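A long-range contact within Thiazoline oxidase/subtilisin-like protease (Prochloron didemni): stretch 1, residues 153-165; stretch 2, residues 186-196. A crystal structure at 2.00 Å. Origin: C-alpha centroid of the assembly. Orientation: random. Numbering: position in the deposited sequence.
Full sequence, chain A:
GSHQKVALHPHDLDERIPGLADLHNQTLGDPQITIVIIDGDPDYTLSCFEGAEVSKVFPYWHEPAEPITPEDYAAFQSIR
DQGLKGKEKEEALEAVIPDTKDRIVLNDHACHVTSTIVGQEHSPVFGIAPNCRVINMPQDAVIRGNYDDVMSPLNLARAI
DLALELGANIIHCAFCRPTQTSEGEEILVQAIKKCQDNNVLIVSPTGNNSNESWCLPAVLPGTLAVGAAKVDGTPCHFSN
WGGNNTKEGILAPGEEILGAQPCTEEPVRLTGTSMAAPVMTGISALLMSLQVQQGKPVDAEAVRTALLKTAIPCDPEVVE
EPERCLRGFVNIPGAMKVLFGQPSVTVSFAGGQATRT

Stretch 1 153-165: PLNLARAIDLALE
Stretch 2 (186-196) EILVQAIKKCQ

Two α-helices, Leu 154 to Glu 165 and Ile 187 to Gln 196, run side by side in nearly the same direction, their axes crossing at 21° and approaching to 8.5 Å. Each is held by i to i+4 backbone hydrogen bonds, such as Ala 157 N to Pro 153 O (2.8 Å) and Ile 192 N to Leu 188 O (2.9 Å). No direct hydrogen bond joins the helices; they bury 545 Å² through largely apolar packing.

The register is set where Ala 157 CA lies 4.7 Å from Leu 188 CA. Small side chains permit this approach: Ala 157 CB points at the partner helix, 4.3 Å from Ala 191 CB and 3.6 Å from Ile 187 CG1. Ile 187 has chi1 t and chi2 at 101°, between wells. Leu 188 leaves its backbone sideways; in the t,p rotamer its CD1 reaches 3.9 Å from Leu 156 CG, itself t,p, and 3.8 Å from Ile 160 CD1.

Further along, the helices diverge, with Leu 164 CA 7.3 Å from Cys 195 CA, and larger side chains bridge the gap. Ile 160 (m,t) is a knob in the hole formed by Leu 188, Ala 191, Ile 192 and Cys 195. Its two branches serve different neighbours: CG2 sits 4.0 Å from Ala 191 CB and 3.4 Å from Cys 195 SG (chi1 m), while CD1 lies 3.8 Å from Ile 192 CD1. Although Ile 192 CB points away, its m,m rotamer brings that methyl back. Leu 164, also m,t, places CD2 4.0 Å from Cys 195 SG and CD1 3.8 Å from Lys 194 CG, using the lysine's aliphatic portion.

The extended, all-t Lys 194 carries its amine to a water, which accepts from Lys 194 NZ (2.8 Å) and donates to Asp 161 OD1 (2.7 Å; chi1 m), linking opposite charges indirectly.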

ATOM      1  N   PRO A 153      10.600   6.353  15.474  1.00 43.31           N
ATOM      2  CA  PRO A 153      11.426   6.925  14.407  1.00 40.35           C
ATOM      3  C   PRO A 153      12.725   6.153  14.270  1.00 36.02           C
ATOM      4  O   PRO A 153      13.135   5.835  13.142  1.00 33.85           O
ATOM      5  CB  PRO A 153      11.709   8.357  14.887  1.00 43.68           C
ATOM      6  CG  PRO A 153      10.852   8.568  16.093  1.00 45.11           C
ATOM      7  CD  PRO A 153      10.596   7.206  16.669  1.00 45.20           C
ATOM      8  N   LEU A 154      13.354   5.836  15.404  1.00 32.09           N
ATOM      9  CA  LEU A 154      14.506   4.940  15.410  1.00 32.43           C
ATOM     10  C   LEU A 154      14.161   3.568  14.823  1.00 31.14           C
ATOM     11  O   LEU A 154      14.883   3.055  13.966  1.00 28.96           O
ATOM     12  CB  LEU A 154      15.073   4.781  16.817  1.00 34.32           C
ATOM     13  CG  LEU A 154      16.082   3.653  17.066  1.00 35.77           C
ATOM     14  CD1 LEU A 154      17.261   3.707  16.101  1.00 36.91           C
ATOM     15  CD2 LEU A 154      16.561   3.706  18.512  1.00 38.08           C
ATOM     16  N   ASN A 155      13.061   2.981  15.288  1.00 30.05           N
ATOM     17  CA  ASN A 155      12.637   1.684  14.788  1.00 29.72           C
ATOM     18  C   ASN A 155      12.303   1.729  13.299  1.00 26.98           C
ATOM     19  O   ASN A 155      12.633   0.803  12.557  1.00 25.50           O
ATOM     20  CB  ASN A 155      11.444   1.156  15.578  1.00 31.85           C
ATOM     21  CG  ASN A 155      11.055  -0.242  15.160  1.00 36.18           C
ATOM     22  OD1 ASN A 155      11.853  -1.179  15.269  1.00 38.05           O
ATOM     23  ND2 ASN A 155       9.825  -0.396  14.662  1.00 38.17           N
ATOM     24  N   LEU A 156      11.660   2.808  12.862  1.00 24.10           N
ATOM     25  CA  LEU A 156      11.325   2.948  11.457  1.00 26.08           C
ATOM     26  C   LEU A 156      12.599   3.098  10.615  1.00 24.86           C
ATOM     27  O   LEU A 156      12.717   2.500   9.548  1.00 25.08           O
ATOM     28  CB  LEU A 156      10.345   4.097  11.237  1.00 27.18           C
ATOM     29  CG  LEU A 156       9.828   4.330   9.812  1.00 29.81           C
ATOM     30  CD1 LEU A 156       9.305   3.067   9.109  1.00 28.41           C
ATOM     31  CD2 LEU A 156       8.744   5.400   9.874  1.00 30.68           C
ATOM     32  N   ALA A 157      13.556   3.878  11.115  1.00 24.78           N
ATOM     33  CA  ALA A 157      14.856   4.024  10.447  1.00 25.06           C
ATOM     34  C   ALA A 157      15.545   2.665  10.277  1.00 23.41           C
ATOM     35  O   ALA A 157      16.030   2.329   9.204  1.00 23.20           O
ATOM     36  CB  ALA A 157      15.752   4.979  11.227  1.00 24.04           C
ATOM     37  N   ARG A 158      15.592   1.897  11.357  1.00 23.82           N
ATOM     38  CA  ARG A 158      16.170   0.551  11.311  1.00 23.06           C
ATOM     39  C   ARG A 158      15.432  -0.350  10.300  1.00 21.44           C
ATOM     40  O   ARG A 158      16.058  -1.108   9.557  1.00 21.26           O
ATOM     41  CB  ARG A 158      16.158  -0.058  12.713  1.00 21.55           C
ATOM     42  CG  ARG A 158      17.017   0.715  13.712  1.00 21.83           C
ATOM     43  CD  ARG A 158      17.003   0.048  15.088  1.00 22.02           C
ATOM     44  NE  ARG A 158      17.834  -1.166  15.141  1.00 23.18           N
ATOM     45  CZ  ARG A 158      18.046  -1.886  16.250  1.00 23.65           C
ATOM     46  NH1 ARG A 158      17.471  -1.540  17.411  1.00 23.01           N
ATOM     47  NH2 ARG A 158      18.837  -2.952  16.202  1.00 23.49           N
ATOM     48  N   ALA A 159      14.105  -0.274  10.296  1.00 21.38           N
ATOM     49  CA  ALA A 159      13.296  -1.024   9.325  1.00 21.00           C
ATOM     50  C   ALA A 159      13.624  -0.664   7.862  1.00 20.41           C
ATOM     51  O   ALA A 159      13.697  -1.540   6.997  1.00 20.11           O
ATOM     52  CB  ALA A 159      11.818  -0.826   9.610  1.00 20.09           C
ATOM     53  N   ILE A 160      13.784   0.630   7.597  1.00 20.12           N
ATOM     54  CA  ILE A 160      14.097   1.119   6.246  1.00 20.85           C
ATOM     55  C   ILE A 160      15.483   0.612   5.803  1.00 22.08           C
ATOM     56  O   ILE A 160      15.609   0.104   4.687  1.00 20.97           O
ATOM     57  CB  ILE A 160      13.938   2.656   6.154  1.00 20.59           C
ATOM     58  CG1 ILE A 160      12.446   3.016   6.167  1.00 21.92           C
ATOM     59  CG2 ILE A 160      14.594   3.235   4.890  1.00 20.66           C
ATOM     60  CD1 ILE A 160      12.166   4.481   6.490  1.00 22.24           C
ATOM     61  N   ASP A 161      16.495   0.705   6.687  1.00 21.65           N
ATOM     62  CA  ASP A 161      17.839   0.195   6.358  1.00 22.14           C
ATOM     63  C   ASP A 161      17.749  -1.270   6.021  1.00 21.71           C
ATOM     64  O   ASP A 161      18.400  -1.717   5.088  1.00 21.30           O
ATOM     65  CB  ASP A 161      18.863   0.377   7.502  1.00 22.50           C
ATOM     66  CG  ASP A 161      19.288   1.813   7.686  1.00 24.08           C
ATOM     67  OD1 ASP A 161      19.314   2.556   6.680  1.00 25.16           O
ATOM     68  OD2 ASP A 161      19.572   2.203   8.838  1.00 24.42           O
ATOM     69  N   LEU A 162      16.970  -2.034   6.805  1.00 21.09           N
ATOM     70  CA  LEU A 162      16.777  -3.448   6.492  1.00 20.92           C
ATOM     71  C   LEU A 162      16.062  -3.653   5.140  1.00 20.98           C
ATOM     72  O   LEU A 162      16.469  -4.483   4.337  1.00 20.74           O
ATOM     73  CB  LEU A 162      16.014  -4.179   7.616  1.00 21.29           C
ATOM     74  CG  LEU A 162      15.823  -5.699   7.423  1.00 21.10           C
ATOM     75  CD1 LEU A 162      17.151  -6.421   7.168  1.00 21.38           C
ATOM     76  CD2 LEU A 162      15.108  -6.279   8.640  1.00 20.11           C
ATOM     77  N   ALA A 163      14.974  -2.924   4.920  1.00 21.09           N
ATOM     78  CA  ALA A 163      14.230  -2.996   3.657  1.00 21.59           C
ATOM     79  C   ALA A 163      15.138  -2.748   2.442  1.00 22.22           C
ATOM     80  O   ALA A 163      15.019  -3.447   1.431  1.00 21.30           O
ATOM     81  CB  ALA A 163      13.088  -1.997   3.662  1.00 21.32           C
ATOM     82  N   LEU A 164      16.022  -1.752   2.546  1.00 22.45           N
ATOM     83  CA  LEU A 164      17.015  -1.495   1.503  1.00 24.95           C
ATOM     84  C   LEU A 164      17.897  -2.719   1.237  1.00 25.52           C
ATOM     85  O   LEU A 164      18.069  -3.138   0.089  1.00 26.09           O
ATOM     86  CB  LEU A 164      17.891  -0.294   1.870  1.00 24.34           C
ATOM     87  CG  LEU A 164      17.226   1.068   1.729  1.00 26.77           C
ATOM     88  CD1 LEU A 164      18.143   2.149   2.288  1.00 25.43           C
ATOM     89  CD2 LEU A 164      16.832   1.348   0.275  1.00 25.91           C
ATOM     90  N   GLU A 165      18.422  -3.310   2.310  1.00 24.55           N
ATOM     91  CA  GLU A 165      19.267  -4.486   2.181  1.00 25.58           C
ATOM     92  C   GLU A 165      18.523  -5.689   1.599  1.00 25.17           C
ATOM     93  O   GLU A 165      19.110  -6.545   0.934  1.00 23.66           O
ATOM     94  CB  GLU A 165      19.900  -4.835   3.541  1.00 26.48           C
ATOM     95  CG  GLU A 165      21.116  -5.730   3.412  1.00 31.84           C
ATOM     96  CD  GLU A 165      22.219  -5.063   2.598  1.00 31.99           C
ATOM     97  OE1 GLU A 165      22.258  -3.824   2.535  1.00 31.93           O
ATOM     98  OE2 GLU A 165      23.033  -5.784   2.015  1.00 37.04           O
ATOM     99  N   GLU A 186      15.927  12.450  13.136  1.00 45.64           N
ATOM    100  CA  GLU A 186      17.117  12.732  12.331  1.00 46.44           C
ATOM    101  C   GLU A 186      17.694  11.457  11.711  1.00 42.41           C
ATOM    102  O   GLU A 186      18.049  11.446  10.527  1.00 37.09           O
ATOM    103  CB  GLU A 186      18.175  13.485  13.157  1.00 52.67           C
ATOM    104  CG  GLU A 186      19.517  13.740  12.465  1.00 60.61           C
ATOM    105  CD  GLU A 186      19.401  14.337  11.062  1.00 66.86           C
ATOM    106  OE1 GLU A 186      18.436  15.089  10.780  1.00 69.77           O
ATOM    107  OE2 GLU A 186      20.291  14.051  10.230  1.00 69.20           O
ATOM    108  N   ILE A 187      17.768  10.385  12.506  1.00 38.91           N
ATOM    109  CA  ILE A 187      18.126   9.060  11.983  1.00 36.81           C
ATOM    110  C   ILE A 187      17.148   8.651  10.867  1.00 33.89           C
ATOM    111  O   ILE A 187      17.547   8.038   9.868  1.00 36.48           O
ATOM    112  CB  ILE A 187      18.210   7.992  13.119  1.00 39.68           C
ATOM    113  CG1 ILE A 187      18.696   6.639  12.592  1.00 39.73           C
ATOM    114  CG2 ILE A 187      16.883   7.824  13.853  1.00 40.02           C
ATOM    115  CD1 ILE A 187      20.161   6.375  12.868  1.00 46.14           C
ATOM    116  N   LEU A 188      15.880   9.030  11.031  1.00 33.15           N
ATOM    117  CA  LEU A 188      14.832   8.698  10.078  1.00 32.37           C
ATOM    118  C   LEU A 188      14.968   9.532   8.808  1.00 33.24           C
ATOM    119  O   LEU A 188      14.905   8.986   7.705  1.00 32.14           O
ATOM    120  CB  LEU A 188      13.433   8.829  10.709  1.00 32.47           C
ATOM    121  CG  LEU A 188      12.240   8.504   9.793  1.00 32.72           C
ATOM    122  CD1 LEU A 188      12.404   7.134   9.140  1.00 31.02           C
ATOM    123  CD2 LEU A 188      10.926   8.572  10.568  1.00 33.61           C
ATOM    124  N   VAL A 189      15.181  10.839   8.973  1.00 33.97           N
ATOM    125  CA  VAL A 189      15.467  11.753   7.851  1.00 32.77           C
ATOM    126  C   VAL A 189      16.603  11.224   6.967  1.00 32.42           C
ATOM    127  O   VAL A 189      16.475  11.183   5.742  1.00 33.26           O
ATOM    128  CB  VAL A 189      15.768  13.201   8.355  1.00 34.15           C
ATOM    129  CG1 VAL A 189      16.095  14.143   7.202  1.00 33.28           C
ATOM    130  CG2 VAL A 189      14.587  13.746   9.143  1.00 34.76           C
ATOM    131  N   GLN A 190      17.700  10.785   7.580  1.00 33.72           N
ATOM    132  CA  GLN A 190      18.840  10.255   6.814  1.00 35.06           C
ATOM    133  C   GLN A 190      18.515   8.945   6.105  1.00 32.20           C
ATOM    134  O   GLN A 190      18.983   8.723   5.003  1.00 30.75           O
ATOM    135  CB  GLN A 190      20.076  10.042   7.695  1.00 37.63           C
ATOM    136  CG  GLN A 190      20.682  11.322   8.246  1.00 46.88           C
ATOM    137  CD  GLN A 190      22.028  11.087   8.910  1.00 52.84           C
ATOM    138  OE1 GLN A 190      22.892  10.381   8.371  1.00 54.64           O
ATOM    139  NE2 GLN A 190      22.217  11.681  10.088  1.00 55.70           N
ATOM    140  N   ALA A 191      17.751   8.067   6.756  1.00 30.01           N
ATOM    141  CA  ALA A 191      17.337   6.808   6.134  1.00 29.85           C
ATOM    142  C   ALA A 191      16.451   7.064   4.911  1.00 29.14           C
ATOM    143  O   ALA A 191      16.539   6.350   3.915  1.00 28.26           O
ATOM    144  CB  ALA A 191      16.603   5.925   7.137  1.00 30.84           C
ATOM    145  N   ILE A 192      15.589   8.075   5.009  1.00 31.08           N
ATOM    146  CA  ILE A 192      14.704   8.439   3.899  1.00 33.16           C
ATOM    147  C   ILE A 192      15.552   8.952   2.737  1.00 32.48           C
ATOM    148  O   ILE A 192      15.333   8.560   1.595  1.00 32.90           O
ATOM    149  CB  ILE A 192      13.662   9.517   4.290  1.00 34.35           C
ATOM    150  CG1 ILE A 192      12.739   9.039   5.434  1.00 35.04           C
ATOM    151  CG2 ILE A 192      12.832   9.925   3.075  1.00 33.79           C
ATOM    152  CD1 ILE A 192      11.755   7.963   5.040  1.00 36.39           C
ATOM    153  N   LYS A 193      16.529   9.812   3.039  1.00 34.01           N
ATOM    154  CA  LYS A 193      17.455  10.317   2.016  1.00 35.33           C
ATOM    155  C   LYS A 193      18.250   9.202   1.343  1.00 35.31           C
ATOM    156  O   LYS A 193      18.440   9.227   0.126  1.00 36.83           O
ATOM    157  CB  LYS A 193      18.411  11.368   2.587  1.00 38.76           C
ATOM    158  CG  LYS A 193      19.202  12.086   1.507  1.00 39.36           C
ATOM    159  CD  LYS A 193      20.264  13.005   2.091  1.00 42.64           C
ATOM    160  CE  LYS A 193      20.995  13.766   0.992  1.00 43.78           C
ATOM    161  NZ  LYS A 193      21.718  12.846   0.069  1.00 43.32           N
ATOM    162  N   LYS A 194      18.706   8.225   2.127  1.00 31.35           N
ATOM    163  CA  LYS A 194      19.427   7.080   1.565  1.00 31.18           C
ATOM    164  C   LYS A 194      18.589   6.298   0.538  1.00 29.64           C
ATOM    165  O   LYS A 194      19.132   5.785  -0.446  1.00 29.56           O
ATOM    166  CB  LYS A 194      19.957   6.154   2.680  1.00 32.00           C
ATOM    167  CG  LYS A 194      20.763   4.960   2.173  1.00 35.39           C
ATOM    168  CD  LYS A 194      21.610   4.304   3.261  1.00 36.25           C
ATOM    169  CE  LYS A 194      22.631   3.333   2.670  1.00 37.46           C
ATOM    170  NZ  LYS A 194      23.415   2.602   3.714  1.00 35.66           N
ATOM    171  N   CYS A 195      17.280   6.196   0.777  1.00 29.77           N
ATOM    172  CA  CYS A 195      16.376   5.579  -0.196  1.00 29.96           C
ATOM    173  C   CYS A 195      16.439   6.348  -1.523  1.00 30.25           C
ATOM    174  O   CYS A 195      16.702   5.763  -2.570  1.00 27.93           O
ATOM    175  CB  CYS A 195      14.940   5.533   0.335  1.00 29.32           C
ATOM    176  SG  CYS A 195      14.693   4.374   1.706  1.00 28.99           S
ATOM    177  N   GLN A 196      16.221   7.656  -1.451  1.00 32.91           N
ATOM    178  CA  GLN A 196      16.260   8.523  -2.637  1.00 36.49           C
ATOM    179  C   GLN A 196      17.610   8.435  -3.352  1.00 36.36           C
ATOM    180  O   GLN A 196      17.665   8.330  -4.575  1.00 35.04           O
ATOM    181  CB  GLN A 196      15.932   9.972  -2.262  1.00 39.12           C
ATOM    182  CG  GLN A 196      15.784  10.907  -3.469  1.00 44.58           C
ATOM    183  CD  GLN A 196      15.413  12.334  -3.090  1.00 47.55           C
ATOM    184  OE1 GLN A 196      15.076  12.622  -1.937  1.00 51.08           O
ATOM    185  NE2 GLN A 196      15.473  13.237  -4.065  1.00 49.79           N
TER
HETATM  186  O   HOH W   1      21.215   1.515   5.042  1.00 28.69           O